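PDB 6HE0: 2-hydroxyisobutyryl-CoA synthetase from Aquincola tertiaricarbonis, which belongs to the ANL superfamily of AMP-binding enzymes, with a large nucleotide-binding portion joined to a smaller C-terminal domain. Local coordinates for residues Y219-Y224 with S250-A255. Residues are numbered along the deposited sequence; the frame is centred on the assembly and turned at random.
Sequences YGTPSY and SGEPGA. With 8LE ([[(2~{R},3~{S},4~{R},5~{R})-5-(6-aminopurin-9-yl)-3,4-bis(oxidanyl)oxolan-2-yl]methoxy-oxidanyl-phosphoryl] 2-methyl-2-oxidanyl-propanoate), chain B.
A buried contact of mixed polar and apolar character, with Tyr219 meeting Ser250 and Pro222 meeting Glu252, forms at the C-terminal ends of two neighbouring inner strands of the parallel sheet, where residues 219-224 turn from strand into helix and residues 250-255 form a loop against 8LE. Tyr219 OH is hydrogen-bonded to Ser250 OG (2.6 Å), which approaches at the ring edge, near its plane; either could be the donor. Ser250 OG is also hydrogen-bonded to OAF of 8LE (2.9 Å), and the serine hydroxyl thus bridges Tyr219 and the ligand. A weak backbone bond joins Ser250 N to Gly220 O (3.4 Å). Coenzyme A touches Tyr219, Gly220, Thr221 and Tyr224.

Glu252 reaches the first turn of helix 222-234, which Thr221 N-caps. Its chain, extended beyond CG (chi2 176°), passes the Pro222 ring, and Glu252 OE2 accepts two bonds from Ser223: from N at 3.1 Å, nearly along the C-O axis, and from OG at 2.7 Å, on the syn lone pair. Pro222 CD packs 3.5 Å from Glu252 CG, and Pro222 CG lies 4.4 Å from Ala255 CB, an apolar contact.

Pro222 also rests on Phe249 of strand 246-249 and on Val260 and Ile264 of helix 258-268, while Ala255 touches strands 246-249 and 271-274.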
ATOM      1  N   TYR A 219       0.514 -11.087  -8.259  1.00 22.68           N
ATOM      2  CA  TYR A 219       0.151 -11.564  -6.942  1.00 23.08           C
ATOM      3  C   TYR A 219      -1.185 -10.976  -6.495  1.00 27.25           C
ATOM      4  O   TYR A 219      -1.366  -9.744  -6.536  1.00 27.75           O
ATOM      5  CB  TYR A 219       1.231 -11.208  -5.902  1.00 24.35           C
ATOM      6  CG  TYR A 219       0.776 -11.489  -4.485  1.00 24.94           C
ATOM      7  CD1 TYR A 219       0.933 -12.754  -3.922  1.00 27.25           C
ATOM      8  CD2 TYR A 219       0.148 -10.503  -3.719  1.00 24.53           C
ATOM      9  CE1 TYR A 219       0.529 -13.023  -2.619  1.00 26.87           C
ATOM     10  CE2 TYR A 219      -0.299 -10.772  -2.420  1.00 25.02           C
ATOM     11  CZ  TYR A 219      -0.093 -12.033  -1.873  1.00 34.81           C
ATOM     12  OH  TYR A 219      -0.488 -12.329  -0.591  1.00 33.69           O
ATOM     13  N   GLY A 220      -2.032 -11.837  -5.952  1.00 23.59           N
ATOM     14  CA  GLY A 220      -3.292 -11.443  -5.320  1.00 24.39           C
ATOM     15  C   GLY A 220      -4.015 -12.630  -4.712  1.00 27.76           C
ATOM     16  O   GLY A 220      -3.372 -13.625  -4.379  1.00 26.70           O
ATOM     17  N   THR A 221      -5.364 -12.555  -4.612  1.00 23.80           N
ATOM     18  CA  THR A 221      -6.208 -13.700  -4.233  1.00 23.65           C
ATOM     19  C   THR A 221      -6.619 -14.395  -5.529  1.00 27.38           C
ATOM     20  O   THR A 221      -6.727 -13.724  -6.571  1.00 27.14           O
ATOM     21  CB  THR A 221      -7.461 -13.355  -3.352  1.00 31.21           C
ATOM     22  OG1 THR A 221      -8.403 -12.544  -4.053  1.00 35.31           O
ATOM     23  CG2 THR A 221      -7.112 -12.742  -2.023  1.00 21.85           C
ATOM     24  N   PRO A 222      -6.863 -15.730  -5.517  1.00 25.27           N
ATOM     25  CA  PRO A 222      -7.247 -16.403  -6.781  1.00 24.66           C
ATOM     26  C   PRO A 222      -8.566 -15.871  -7.366  1.00 28.19           C
ATOM     27  O   PRO A 222      -8.648 -15.668  -8.570  1.00 28.56           O
ATOM     28  CB  PRO A 222      -7.335 -17.886  -6.387  1.00 25.97           C
ATOM     29  CG  PRO A 222      -6.550 -17.997  -5.135  1.00 30.16           C
ATOM     30  CD  PRO A 222      -6.744 -16.706  -4.410  1.00 25.12           C
ATOM     31  N   SER A 223      -9.574 -15.600  -6.515  1.00 23.63           N
ATOM     32  CA  SER A 223     -10.860 -15.102  -6.983  1.00 23.72           C
ATOM     33  C   SER A 223     -10.735 -13.700  -7.597  1.00 25.68           C
ATOM     34  O   SER A 223     -11.409 -13.415  -8.577  1.00 25.01           O
ATOM     35  CB  SER A 223     -11.900 -15.142  -5.864  1.00 27.22           C
ATOM     36  OG  SER A 223     -11.483 -14.416  -4.721  1.00 28.48           O
ATOM     37  N   TYR A 224      -9.835 -12.856  -7.067  1.00 22.70           N
ATOM     38  CA  TYR A 224      -9.584 -11.538  -7.654  1.00 23.88           C
ATOM     39  C   TYR A 224      -9.052 -11.626  -9.084  1.00 26.91           C
ATOM     40  O   TYR A 224      -9.511 -10.883  -9.963  1.00 26.62           O
ATOM     41  CB  TYR A 224      -8.677 -10.650  -6.770  1.00 25.79           C
ATOM     42  CG  TYR A 224      -8.600  -9.229  -7.289  1.00 27.69           C
ATOM     43  CD1 TYR A 224      -9.751  -8.456  -7.443  1.00 29.02           C
ATOM     44  CD2 TYR A 224      -7.385  -8.679  -7.692  1.00 28.29           C
ATOM     45  CE1 TYR A 224      -9.687  -7.148  -7.918  1.00 28.05           C
ATOM     46  CE2 TYR A 224      -7.307  -7.366  -8.168  1.00 28.43           C
ATOM     47  CZ  TYR A 224      -8.461  -6.598  -8.256  1.00 32.43           C
ATOM     48  OH  TYR A 224      -8.406  -5.327  -8.769  1.00 32.46           O
ATOM     49  N   SER A 250      -2.239 -16.106  -2.424  1.00 24.76           N
ATOM     50  CA  SER A 250      -2.420 -16.488  -1.021  1.00 23.81           C
ATOM     51  C   SER A 250      -3.737 -15.860  -0.499  1.00 27.76           C
ATOM     52  O   SER A 250      -4.446 -15.170  -1.244  1.00 27.07           O
ATOM     53  CB  SER A 250      -1.207 -16.086  -0.175  1.00 25.57           C
ATOM     54  OG  SER A 250      -1.265 -14.714   0.177  1.00 31.86           O
ATOM     55  N   GLY A 251      -4.066 -16.124   0.756  1.00 25.98           N
ATOM     56  CA  GLY A 251      -5.220 -15.526   1.427  1.00 25.49           C
ATOM     57  C   GLY A 251      -6.443 -16.405   1.520  1.00 30.40           C
ATOM     58  O   GLY A 251      -7.293 -16.199   2.386  1.00 30.83           O
ATOM     59  N   GLU A 252      -6.579 -17.359   0.604  1.00 26.22           N
ATOM     60  CA  GLU A 252      -7.776 -18.187   0.590  1.00 25.36           C
ATOM     61  C   GLU A 252      -7.523 -19.446  -0.225  1.00 27.63           C
ATOM     62  O   GLU A 252      -6.588 -19.443  -1.038  1.00 26.23           O
ATOM     63  CB  GLU A 252      -8.937 -17.359  -0.042  1.00 26.06           C
ATOM     64  CG  GLU A 252      -8.710 -16.956  -1.505  1.00 26.95           C
ATOM     65  CD  GLU A 252      -9.834 -16.219  -2.223  1.00 39.20           C
ATOM     66  OE1 GLU A 252     -10.694 -15.621  -1.540  1.00 42.70           O
ATOM     67  OE2 GLU A 252      -9.817 -16.179  -3.473  1.00 28.18           O
ATOM     68  N   PRO A 253      -8.380 -20.501  -0.120  1.00 24.56           N
ATOM     69  CA  PRO A 253      -8.184 -21.661  -0.991  1.00 24.22           C
ATOM     70  C   PRO A 253      -8.562 -21.277  -2.408  1.00 27.70           C
ATOM     71  O   PRO A 253      -9.367 -20.368  -2.614  1.00 25.52           O
ATOM     72  CB  PRO A 253      -9.155 -22.704  -0.420  1.00 26.60           C
ATOM     73  CG  PRO A 253     -10.181 -21.921   0.282  1.00 30.42           C
ATOM     74  CD  PRO A 253      -9.500 -20.722   0.823  1.00 25.33           C
ATOM     75  N   GLY A 254      -7.942 -21.943  -3.371  1.00 26.11           N
ATOM     76  CA  GLY A 254      -8.218 -21.697  -4.777  1.00 25.52           C
ATOM     77  C   GLY A 254      -7.095 -22.074  -5.708  1.00 30.96           C
ATOM     78  O   GLY A 254      -7.345 -22.704  -6.723  1.00 31.91           O
ATOM     79  N   ALA A 255      -5.853 -21.681  -5.393  1.00 29.02           N
ATOM     80  CA  ALA A 255      -4.723 -21.943  -6.292  1.00 29.09           C
ATOM     81  C   ALA A 255      -4.352 -23.447  -6.422  1.00 32.58           C
ATOM     82  O   ALA A 255      -3.695 -23.810  -7.392  1.00 31.52           O
ATOM     83  CB  ALA A 255      -3.519 -21.091  -5.910  1.00 29.13           C
TER
HETATM   84  C2  8LE B1001      -5.821 -22.081   1.627  0.50 19.25           C
HETATM   85  CAA 8LE B1001      -0.800 -13.988   4.695  0.50 36.08           C
HETATM   86  CAZ 8LE B1001      -1.957 -14.813   4.126  0.50 33.97           C
HETATM   87  CAB 8LE B1001      -1.512 -16.260   3.942  0.50 32.31           C
HETATM   88  OAF 8LE B1001      -2.305 -14.287   2.836  0.50 30.64           O
HETATM   89  CAS 8LE B1001      -3.133 -14.719   5.090  0.50 34.40           C
HETATM   90  OAD 8LE B1001      -4.285 -14.638   4.707  0.50 33.87           O
HETATM   91  OAQ 8LE B1001      -2.888 -14.670   6.520  0.50 36.06           O
HETATM   92  PBC 8LE B1001      -4.042 -14.743   7.633  0.50 38.09           P
HETATM   93  OAI 8LE B1001      -3.383 -14.976   8.977  0.50 39.42           O
HETATM   94  OAE 8LE B1001      -4.874 -13.500   7.700  0.50 37.00           O
HETATM   95  O5' 8LE B1001      -5.041 -15.945   7.293  0.50 38.50           O
HETATM   96  C5' 8LE B1001      -4.558 -17.273   7.197  0.50 32.17           C
HETATM   97  C4' 8LE B1001      -5.756 -18.173   6.985  0.50 29.20           C
HETATM   98  O4' 8LE B1001      -6.354 -17.944   5.694  0.50 29.85           O
HETATM   99  C3' 8LE B1001      -5.276 -19.603   6.994  0.50 27.22           C
HETATM  100  O3' 8LE B1001      -5.556 -20.151   8.281  0.50 29.64           O
HETATM  101  C2' 8LE B1001      -6.076 -20.284   5.892  0.50 25.84           C
HETATM  102  O2' 8LE B1001      -7.316 -20.773   6.398  0.50 23.70           O
HETATM  103  C1' 8LE B1001      -6.437 -19.162   4.935  0.50 25.67           C
HETATM  104  N9  8LE B1001      -5.451 -19.196   3.819  0.50 22.04           N
HETATM  105  C8  8LE B1001      -4.448 -18.325   3.613  0.50 20.26           C
HETATM  106  N7  8LE B1001      -3.773 -18.689   2.507  0.50 21.78           N
HETATM  107  C5  8LE B1001      -4.316 -19.838   2.060  0.50 20.59           C
HETATM  108  C4  8LE B1001      -5.379 -20.154   2.888  0.50 19.57           C
HETATM  109  N3  8LE B1001      -6.135 -21.267   2.642  0.50 20.61           N
HETATM  110  N1  8LE B1001      -4.819 -21.775   0.781  0.50 19.93           N
HETATM  111  C6  8LE B1001      -4.041 -20.685   0.983  0.50 20.68           C
HETATM  112  N6  8LE B1001      -3.030 -20.408   0.133  0.50 19.62           N